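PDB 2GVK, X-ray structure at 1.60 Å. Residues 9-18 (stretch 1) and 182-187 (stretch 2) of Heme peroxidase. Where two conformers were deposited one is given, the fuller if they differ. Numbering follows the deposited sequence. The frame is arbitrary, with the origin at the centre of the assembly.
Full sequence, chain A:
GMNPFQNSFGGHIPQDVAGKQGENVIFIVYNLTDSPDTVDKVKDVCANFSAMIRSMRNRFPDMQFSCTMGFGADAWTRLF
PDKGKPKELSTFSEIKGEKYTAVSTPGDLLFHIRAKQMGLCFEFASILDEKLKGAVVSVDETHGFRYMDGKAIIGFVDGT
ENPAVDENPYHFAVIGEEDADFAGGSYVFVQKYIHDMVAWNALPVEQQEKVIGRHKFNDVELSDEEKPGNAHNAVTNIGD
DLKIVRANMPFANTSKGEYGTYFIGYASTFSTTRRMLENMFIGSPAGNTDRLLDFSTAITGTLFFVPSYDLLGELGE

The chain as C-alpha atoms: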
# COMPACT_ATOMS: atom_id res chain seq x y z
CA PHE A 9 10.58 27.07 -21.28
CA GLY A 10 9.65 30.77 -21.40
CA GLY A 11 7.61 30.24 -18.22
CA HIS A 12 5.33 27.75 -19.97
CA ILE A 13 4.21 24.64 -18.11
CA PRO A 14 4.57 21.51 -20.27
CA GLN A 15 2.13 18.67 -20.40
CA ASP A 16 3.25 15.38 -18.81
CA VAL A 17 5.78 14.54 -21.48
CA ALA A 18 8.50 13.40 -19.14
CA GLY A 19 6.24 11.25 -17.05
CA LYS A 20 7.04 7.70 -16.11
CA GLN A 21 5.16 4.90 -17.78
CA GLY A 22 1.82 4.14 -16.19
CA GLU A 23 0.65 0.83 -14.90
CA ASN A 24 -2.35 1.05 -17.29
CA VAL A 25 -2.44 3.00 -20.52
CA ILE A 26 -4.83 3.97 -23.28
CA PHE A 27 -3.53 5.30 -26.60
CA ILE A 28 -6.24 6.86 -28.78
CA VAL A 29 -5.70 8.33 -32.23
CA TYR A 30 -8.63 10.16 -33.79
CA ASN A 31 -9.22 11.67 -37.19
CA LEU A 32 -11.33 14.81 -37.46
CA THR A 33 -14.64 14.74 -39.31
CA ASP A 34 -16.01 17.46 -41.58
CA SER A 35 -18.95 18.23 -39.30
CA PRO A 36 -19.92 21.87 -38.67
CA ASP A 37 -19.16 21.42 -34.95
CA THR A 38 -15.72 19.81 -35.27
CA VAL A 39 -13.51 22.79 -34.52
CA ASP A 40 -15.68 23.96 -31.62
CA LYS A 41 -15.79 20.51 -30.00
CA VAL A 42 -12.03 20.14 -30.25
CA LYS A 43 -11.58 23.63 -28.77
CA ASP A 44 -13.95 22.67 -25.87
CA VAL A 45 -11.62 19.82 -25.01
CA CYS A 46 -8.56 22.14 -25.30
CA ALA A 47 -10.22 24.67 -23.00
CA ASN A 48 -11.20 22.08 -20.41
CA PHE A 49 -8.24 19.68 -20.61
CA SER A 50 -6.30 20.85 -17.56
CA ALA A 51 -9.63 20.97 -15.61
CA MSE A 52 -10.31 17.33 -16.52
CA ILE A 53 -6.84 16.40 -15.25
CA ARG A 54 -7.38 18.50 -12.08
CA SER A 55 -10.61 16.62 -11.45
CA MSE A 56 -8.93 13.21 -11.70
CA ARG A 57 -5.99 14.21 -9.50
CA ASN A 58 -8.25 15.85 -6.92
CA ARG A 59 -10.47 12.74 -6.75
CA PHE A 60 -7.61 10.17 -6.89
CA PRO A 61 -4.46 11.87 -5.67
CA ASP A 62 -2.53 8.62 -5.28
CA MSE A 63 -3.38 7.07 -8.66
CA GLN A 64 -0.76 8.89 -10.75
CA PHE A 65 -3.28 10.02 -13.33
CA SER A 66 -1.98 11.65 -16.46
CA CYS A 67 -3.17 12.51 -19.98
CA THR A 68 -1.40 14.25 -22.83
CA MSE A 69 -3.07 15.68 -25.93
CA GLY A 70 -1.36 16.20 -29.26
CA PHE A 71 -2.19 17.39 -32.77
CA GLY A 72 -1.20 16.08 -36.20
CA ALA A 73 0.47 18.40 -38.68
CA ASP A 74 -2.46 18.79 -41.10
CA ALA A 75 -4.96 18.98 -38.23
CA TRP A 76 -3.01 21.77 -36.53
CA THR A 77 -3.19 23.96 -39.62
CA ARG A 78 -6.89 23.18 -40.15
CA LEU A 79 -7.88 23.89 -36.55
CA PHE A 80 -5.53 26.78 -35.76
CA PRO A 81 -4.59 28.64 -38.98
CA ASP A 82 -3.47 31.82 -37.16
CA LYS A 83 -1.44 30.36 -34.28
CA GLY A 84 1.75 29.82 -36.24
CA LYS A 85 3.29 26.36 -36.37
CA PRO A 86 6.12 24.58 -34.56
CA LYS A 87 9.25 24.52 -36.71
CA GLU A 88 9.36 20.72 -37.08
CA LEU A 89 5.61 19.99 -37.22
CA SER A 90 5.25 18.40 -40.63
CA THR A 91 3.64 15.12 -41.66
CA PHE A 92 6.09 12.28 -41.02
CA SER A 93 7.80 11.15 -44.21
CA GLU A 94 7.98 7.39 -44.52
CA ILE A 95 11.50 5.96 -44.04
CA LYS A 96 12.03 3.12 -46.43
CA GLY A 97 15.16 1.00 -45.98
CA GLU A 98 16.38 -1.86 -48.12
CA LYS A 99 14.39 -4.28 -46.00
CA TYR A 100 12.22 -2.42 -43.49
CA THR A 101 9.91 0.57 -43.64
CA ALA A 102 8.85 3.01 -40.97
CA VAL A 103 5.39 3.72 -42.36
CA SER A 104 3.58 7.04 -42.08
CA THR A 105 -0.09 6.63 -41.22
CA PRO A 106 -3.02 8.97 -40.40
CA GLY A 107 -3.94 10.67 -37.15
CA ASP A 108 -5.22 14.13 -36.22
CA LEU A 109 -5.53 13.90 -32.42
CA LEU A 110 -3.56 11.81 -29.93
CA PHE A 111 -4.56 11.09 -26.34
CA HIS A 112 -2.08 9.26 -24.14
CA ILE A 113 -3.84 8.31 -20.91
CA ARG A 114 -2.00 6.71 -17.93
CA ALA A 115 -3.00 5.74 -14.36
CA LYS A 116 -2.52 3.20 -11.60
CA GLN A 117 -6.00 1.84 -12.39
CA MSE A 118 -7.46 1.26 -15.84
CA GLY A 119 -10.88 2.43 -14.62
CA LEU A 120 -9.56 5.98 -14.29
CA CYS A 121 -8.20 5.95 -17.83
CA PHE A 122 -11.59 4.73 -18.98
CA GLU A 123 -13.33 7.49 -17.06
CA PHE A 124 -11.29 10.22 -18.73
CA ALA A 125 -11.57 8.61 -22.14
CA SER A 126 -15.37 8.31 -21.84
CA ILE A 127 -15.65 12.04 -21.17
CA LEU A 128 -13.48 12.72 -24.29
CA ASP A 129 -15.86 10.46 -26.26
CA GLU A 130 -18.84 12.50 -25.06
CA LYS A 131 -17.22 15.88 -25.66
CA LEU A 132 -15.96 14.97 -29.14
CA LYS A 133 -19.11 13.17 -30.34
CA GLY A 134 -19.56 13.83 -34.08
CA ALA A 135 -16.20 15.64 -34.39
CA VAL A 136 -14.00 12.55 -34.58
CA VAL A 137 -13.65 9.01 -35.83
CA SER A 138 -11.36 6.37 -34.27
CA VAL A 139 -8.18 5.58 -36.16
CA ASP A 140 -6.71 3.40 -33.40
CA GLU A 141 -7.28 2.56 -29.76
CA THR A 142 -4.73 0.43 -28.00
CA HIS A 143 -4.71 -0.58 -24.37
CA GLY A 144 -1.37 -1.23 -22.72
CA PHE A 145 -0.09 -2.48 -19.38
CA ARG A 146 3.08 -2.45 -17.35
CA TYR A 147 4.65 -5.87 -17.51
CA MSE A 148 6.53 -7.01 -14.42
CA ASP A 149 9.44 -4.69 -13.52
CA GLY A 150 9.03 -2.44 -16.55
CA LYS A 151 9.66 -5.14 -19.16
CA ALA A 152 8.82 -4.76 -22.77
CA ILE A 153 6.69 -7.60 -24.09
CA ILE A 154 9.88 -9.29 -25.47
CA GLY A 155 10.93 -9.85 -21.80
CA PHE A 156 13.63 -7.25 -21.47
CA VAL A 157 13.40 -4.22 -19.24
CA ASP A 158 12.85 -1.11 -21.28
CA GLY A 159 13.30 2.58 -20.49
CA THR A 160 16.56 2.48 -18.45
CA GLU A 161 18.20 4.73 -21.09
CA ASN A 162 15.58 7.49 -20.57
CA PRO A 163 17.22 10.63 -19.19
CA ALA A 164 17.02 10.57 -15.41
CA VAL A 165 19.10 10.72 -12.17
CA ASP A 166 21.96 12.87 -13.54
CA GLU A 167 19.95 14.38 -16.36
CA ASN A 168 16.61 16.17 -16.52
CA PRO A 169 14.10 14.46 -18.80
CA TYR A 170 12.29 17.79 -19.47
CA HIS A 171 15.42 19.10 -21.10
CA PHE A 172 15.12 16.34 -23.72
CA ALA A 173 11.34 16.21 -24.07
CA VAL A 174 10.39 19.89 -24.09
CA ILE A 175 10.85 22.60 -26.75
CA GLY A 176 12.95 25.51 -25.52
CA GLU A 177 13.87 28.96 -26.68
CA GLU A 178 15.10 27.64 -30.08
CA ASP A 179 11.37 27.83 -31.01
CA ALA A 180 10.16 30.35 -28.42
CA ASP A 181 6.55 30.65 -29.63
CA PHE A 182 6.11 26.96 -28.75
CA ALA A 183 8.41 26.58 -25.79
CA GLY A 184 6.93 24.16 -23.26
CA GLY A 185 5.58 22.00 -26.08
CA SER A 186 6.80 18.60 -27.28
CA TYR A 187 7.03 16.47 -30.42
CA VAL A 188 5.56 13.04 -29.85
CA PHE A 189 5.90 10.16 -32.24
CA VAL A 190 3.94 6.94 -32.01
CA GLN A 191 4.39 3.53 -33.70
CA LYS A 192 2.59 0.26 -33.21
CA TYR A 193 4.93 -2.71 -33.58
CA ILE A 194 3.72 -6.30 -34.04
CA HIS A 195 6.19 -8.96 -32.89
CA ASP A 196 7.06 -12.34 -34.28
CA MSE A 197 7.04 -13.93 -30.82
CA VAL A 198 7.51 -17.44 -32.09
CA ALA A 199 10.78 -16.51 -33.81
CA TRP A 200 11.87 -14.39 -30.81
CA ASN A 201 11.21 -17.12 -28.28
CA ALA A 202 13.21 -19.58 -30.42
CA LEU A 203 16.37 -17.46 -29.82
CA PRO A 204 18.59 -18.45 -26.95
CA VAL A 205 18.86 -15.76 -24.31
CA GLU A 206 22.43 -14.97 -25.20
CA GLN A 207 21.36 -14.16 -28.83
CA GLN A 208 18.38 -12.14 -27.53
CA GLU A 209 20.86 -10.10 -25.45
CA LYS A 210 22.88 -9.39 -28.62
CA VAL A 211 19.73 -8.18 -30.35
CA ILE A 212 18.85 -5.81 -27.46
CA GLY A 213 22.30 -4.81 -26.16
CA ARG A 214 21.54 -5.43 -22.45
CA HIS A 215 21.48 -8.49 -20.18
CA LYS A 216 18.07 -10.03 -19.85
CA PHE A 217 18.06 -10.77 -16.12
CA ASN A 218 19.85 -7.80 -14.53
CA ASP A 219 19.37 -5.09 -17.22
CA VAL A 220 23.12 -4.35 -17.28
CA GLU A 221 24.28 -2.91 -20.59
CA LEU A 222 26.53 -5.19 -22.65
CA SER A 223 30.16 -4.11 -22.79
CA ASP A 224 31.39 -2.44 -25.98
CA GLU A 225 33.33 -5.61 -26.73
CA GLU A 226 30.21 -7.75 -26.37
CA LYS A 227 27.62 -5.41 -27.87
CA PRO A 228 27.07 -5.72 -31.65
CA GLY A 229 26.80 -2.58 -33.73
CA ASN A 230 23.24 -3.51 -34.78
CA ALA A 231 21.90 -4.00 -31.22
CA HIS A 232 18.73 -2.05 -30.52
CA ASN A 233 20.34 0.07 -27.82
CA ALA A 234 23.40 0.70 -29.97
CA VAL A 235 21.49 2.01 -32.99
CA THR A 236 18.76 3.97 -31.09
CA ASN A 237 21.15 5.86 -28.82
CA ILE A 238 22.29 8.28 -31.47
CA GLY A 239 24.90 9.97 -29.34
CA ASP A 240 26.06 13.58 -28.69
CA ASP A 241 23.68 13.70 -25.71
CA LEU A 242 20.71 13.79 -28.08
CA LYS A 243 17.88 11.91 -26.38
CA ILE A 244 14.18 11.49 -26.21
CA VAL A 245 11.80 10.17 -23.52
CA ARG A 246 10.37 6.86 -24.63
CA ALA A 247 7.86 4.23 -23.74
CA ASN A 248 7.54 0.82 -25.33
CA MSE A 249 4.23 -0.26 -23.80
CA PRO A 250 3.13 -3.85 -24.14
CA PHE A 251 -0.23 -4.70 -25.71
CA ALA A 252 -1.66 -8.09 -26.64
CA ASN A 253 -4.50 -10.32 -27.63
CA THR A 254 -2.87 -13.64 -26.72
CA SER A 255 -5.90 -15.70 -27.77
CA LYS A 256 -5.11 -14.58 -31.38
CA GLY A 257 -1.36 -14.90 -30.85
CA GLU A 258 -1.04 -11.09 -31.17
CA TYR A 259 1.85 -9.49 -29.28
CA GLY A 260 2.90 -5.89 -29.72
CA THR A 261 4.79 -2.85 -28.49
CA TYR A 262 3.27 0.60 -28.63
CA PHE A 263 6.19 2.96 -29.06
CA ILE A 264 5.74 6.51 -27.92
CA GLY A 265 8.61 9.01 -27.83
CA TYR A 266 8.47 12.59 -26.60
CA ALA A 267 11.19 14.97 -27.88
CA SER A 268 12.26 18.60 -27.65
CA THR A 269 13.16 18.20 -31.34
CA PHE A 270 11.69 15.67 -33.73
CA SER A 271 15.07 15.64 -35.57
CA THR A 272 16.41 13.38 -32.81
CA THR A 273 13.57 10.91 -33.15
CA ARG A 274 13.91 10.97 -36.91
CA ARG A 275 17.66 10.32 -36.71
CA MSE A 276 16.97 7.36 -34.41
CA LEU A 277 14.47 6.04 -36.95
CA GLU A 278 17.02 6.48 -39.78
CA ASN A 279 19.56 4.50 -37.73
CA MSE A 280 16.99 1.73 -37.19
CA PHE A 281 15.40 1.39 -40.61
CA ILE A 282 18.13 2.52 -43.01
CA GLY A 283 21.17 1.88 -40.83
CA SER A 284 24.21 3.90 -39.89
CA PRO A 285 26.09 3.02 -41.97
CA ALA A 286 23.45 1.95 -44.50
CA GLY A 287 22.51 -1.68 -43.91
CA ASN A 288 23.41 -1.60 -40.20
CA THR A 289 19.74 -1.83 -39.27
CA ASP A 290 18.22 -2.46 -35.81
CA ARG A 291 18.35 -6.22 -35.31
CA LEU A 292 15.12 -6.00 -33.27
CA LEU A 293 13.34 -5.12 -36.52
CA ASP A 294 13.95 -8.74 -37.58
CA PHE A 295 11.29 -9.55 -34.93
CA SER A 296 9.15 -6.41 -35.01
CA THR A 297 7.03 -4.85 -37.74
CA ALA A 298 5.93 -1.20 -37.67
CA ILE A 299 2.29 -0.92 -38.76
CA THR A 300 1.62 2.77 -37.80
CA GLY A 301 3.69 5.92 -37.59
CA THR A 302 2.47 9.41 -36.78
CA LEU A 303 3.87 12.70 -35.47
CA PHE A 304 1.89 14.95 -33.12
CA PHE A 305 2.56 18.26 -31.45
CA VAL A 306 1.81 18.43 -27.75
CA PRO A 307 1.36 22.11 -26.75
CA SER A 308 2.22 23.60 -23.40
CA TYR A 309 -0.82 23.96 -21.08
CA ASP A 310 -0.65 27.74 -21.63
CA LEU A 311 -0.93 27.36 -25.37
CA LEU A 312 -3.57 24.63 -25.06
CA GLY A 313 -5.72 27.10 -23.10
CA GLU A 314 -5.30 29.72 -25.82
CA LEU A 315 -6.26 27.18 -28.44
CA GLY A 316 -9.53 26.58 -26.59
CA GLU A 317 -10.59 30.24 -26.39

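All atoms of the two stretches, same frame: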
# COMPACT_ATOMS: atom_id res chain seq x y z
N PHE A 9 11.60 27.25 -20.20
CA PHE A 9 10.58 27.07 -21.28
C PHE A 9 9.71 28.32 -21.42
O PHE A 9 8.50 28.22 -21.65
CB PHE A 9 9.72 25.85 -20.99
CG PHE A 9 10.52 24.61 -20.71
CD1 PHE A 9 11.56 24.21 -21.58
CD2 PHE A 9 10.25 23.82 -19.57
CE1 PHE A 9 12.33 23.05 -21.31
CE2 PHE A 9 11.00 22.66 -19.30
CZ PHE A 9 12.06 22.29 -20.18
N GLY A 10 10.35 29.49 -21.30
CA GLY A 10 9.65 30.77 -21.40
C GLY A 10 8.54 30.94 -20.37
O GLY A 10 7.63 31.75 -20.56
N GLY A 11 8.63 30.20 -19.26
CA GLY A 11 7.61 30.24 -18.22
C GLY A 11 6.36 29.42 -18.57
O GLY A 11 5.33 29.56 -17.92
N HIS A 12 6.46 28.56 -19.56
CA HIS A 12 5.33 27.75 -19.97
C HIS A 12 5.41 26.38 -19.32
O HIS A 12 6.45 25.74 -19.34
CB HIS A 12 5.29 27.60 -21.49
CG HIS A 12 5.24 28.90 -22.22
ND1 HIS A 12 4.13 29.72 -22.19
CD2 HIS A 12 6.14 29.51 -23.02
CE1 HIS A 12 4.36 30.79 -22.92
NE2 HIS A 12 5.58 30.69 -23.44
N ILE A 13 4.30 25.94 -18.75
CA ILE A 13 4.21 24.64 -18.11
C ILE A 13 3.92 23.57 -19.18
O ILE A 13 2.91 23.65 -19.87
CB ILE A 13 3.07 24.60 -17.06
CG1 ILE A 13 3.14 25.83 -16.14
CG2 ILE A 13 3.13 23.29 -16.24
CD1 ILE A 13 4.47 26.02 -15.46
N PRO A 14 4.81 22.56 -19.30
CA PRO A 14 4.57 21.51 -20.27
C PRO A 14 3.53 20.52 -19.80
O PRO A 14 3.26 20.41 -18.61
CB PRO A 14 5.92 20.82 -20.37
CG PRO A 14 6.52 20.98 -19.05
CD PRO A 14 6.07 22.34 -18.56
N GLN A 15 2.93 19.82 -20.73
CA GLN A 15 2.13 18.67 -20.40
C GLN A 15 3.07 17.59 -19.85
O GLN A 15 4.29 17.76 -19.85
CB GLN A 15 1.37 18.17 -21.64
CG GLN A 15 0.25 19.11 -22.12
CD GLN A 15 -0.60 18.49 -23.20
OE1 GLN A 15 -1.13 17.41 -23.01
NE2 GLN A 15 -0.82 19.22 -24.29
N ASP A 16 2.50 16.44 -19.45
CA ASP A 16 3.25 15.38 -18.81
C ASP A 16 4.02 14.56 -19.83
O ASP A 16 3.75 13.37 -20.03
CB ASP A 16 2.29 14.48 -18.00
CG ASP A 16 3.02 13.56 -17.03
OD1 ASP A 16 4.11 13.92 -16.55
OD2 ASP A 16 2.46 12.49 -16.71
N VAL A 17 5.03 15.16 -20.42
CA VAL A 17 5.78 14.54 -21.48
C VAL A 17 7.05 13.87 -21.00
O VAL A 17 7.75 13.22 -21.76
CB VAL A 17 6.13 15.59 -22.55
CG1 VAL A 17 4.86 16.17 -23.15
CG2 VAL A 17 7.00 16.67 -21.98
N ALA A 18 7.35 14.04 -19.72
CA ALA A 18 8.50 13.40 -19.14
C ALA A 18 8.05 12.52 -18.03
O ALA A 18 8.83 12.18 -17.17
CB ALA A 18 9.45 14.42 -18.64
N PHE A 182 6.66 28.27 -29.12
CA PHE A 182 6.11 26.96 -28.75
C PHE A 182 6.88 26.29 -27.64
O PHE A 182 6.69 25.11 -27.36
CB PHE A 182 6.04 26.06 -29.98
CG PHE A 182 5.14 26.60 -31.05
CD1 PHE A 182 3.76 26.53 -30.90
CD2 PHE A 182 5.65 27.34 -32.09
CE1 PHE A 182 2.93 27.11 -31.82
CE2 PHE A 182 4.83 27.92 -33.01
CZ PHE A 182 3.45 27.81 -32.87
N ALA A 183 7.68 27.08 -26.93
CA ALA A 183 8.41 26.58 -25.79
C ALA A 183 7.44 26.00 -24.77
O ALA A 183 6.36 26.57 -24.53
CB ALA A 183 9.24 27.70 -25.15
N GLY A 184 7.82 24.89 -24.17
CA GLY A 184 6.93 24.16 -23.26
C GLY A 184 6.16 23.05 -23.97
O GLY A 184 5.50 22.25 -23.33
N GLY A 185 6.22 23.04 -25.30
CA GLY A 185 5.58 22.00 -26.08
C GLY A 185 6.51 20.79 -26.28
O GLY A 185 7.66 20.78 -25.81
N SER A 186 6.03 19.80 -27.02
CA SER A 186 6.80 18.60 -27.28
C SER A 186 6.38 17.96 -28.61
O SER A 186 5.24 18.09 -29.02
CB SER A 186 6.59 17.58 -26.14
OG SER A 186 7.36 16.40 -26.34
N TYR A 187 7.32 17.29 -29.26
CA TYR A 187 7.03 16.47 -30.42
C TYR A 187 6.93 15.05 -29.99
O TYR A 187 7.91 14.47 -29.47
CB TYR A 187 8.16 16.59 -31.48
CG TYR A 187 8.30 17.98 -32.06
CD1 TYR A 187 7.46 18.41 -33.06
CD2 TYR A 187 9.31 18.84 -31.62
CE1 TYR A 187 7.59 19.69 -33.60
CE2 TYR A 187 9.47 20.10 -32.17
CZ TYR A 187 8.58 20.54 -33.13
OH TYR A 187 8.73 21.80 -33.70
O HOH W 1 3.89 20.02 -23.47

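Two turns, far apart in sequence, set up this contact. In stretch 1 a type I' beta turn runs from Phe9 to His12, closed by a hydrogen bond from His12 N to Phe9 O (2.9 Å); beyond it the chain follows an irregular path to Ala18. In stretch 2 a type II turn runs from Phe182 to Gly185, closed by Gly185 N to Phe182 O (3.0 Å), and leads into the strand that begins at Ser186. The CA atoms come nearest where Pro14 CA lies 4.6 Å from Gly184 CA and Phe9 CA 5.0 Å from Ala183 CA, then diverge to 7.2 Å between the CA atoms of Val17 and Ser186.

Glycine suits both turns. Gly10 and Gly11 occupy the corners of the first with positive phi, which favours glycine. Gly184, at phi 94°, is constrained twice: a CB there would be jammed against the carbonyl oxygen of Ala183, and it would sit 2.8 Å from His12 CB, a clash. The bare backbone that satisfies the turn is therefore also what admits the neighbouring stretch, and Gly184 gives up more surface to this contact than any other residue.

No direct hydrogen bond crosses the interface. Gly184 O instead meets Pro14 CA at 3.3 Å in a CA-H...O contact, whose angle of 124° at the hydrogen is far from linear. One water supplies the polar link: its O accepts from Gln15 N (2.9 Å) and lies 2.8 Å from Gly184 O, so placed that it can donate there.

The whole contact buries 290 Å², both sides summed, mostly by packing. Ala183 points its methyl toward stretch 1, where CB lies 3.6 Å from Phe9 O; its small side chain suits this close approach to the first turn. Phe9 starts toward stretch 2, its CB 3.8 Å from Gly184 N, but the end of its side chain leads away, and Gly184 N lies obliquely to the ring. His12, in the m rotamer, brings CD2 to 3.3 Å from Ala183 O, obliquely, while its ND1 is hydrogen-bonded elsewhere in the structure.

Farther along, Val17 (m) and Ser186 (t) point toward each other and bridge the wider gap, with Val17 CG1 3.7 Å from Ser186 CB. A branched aliphatic fits this buried position; Ser186 OG is hydrogen-bonded elsewhere in the structure, and its CB packs against the valine. The lesson is economical: a glycine at the tightest approach, alanine and valine for packing, and one water linking two backbone groups.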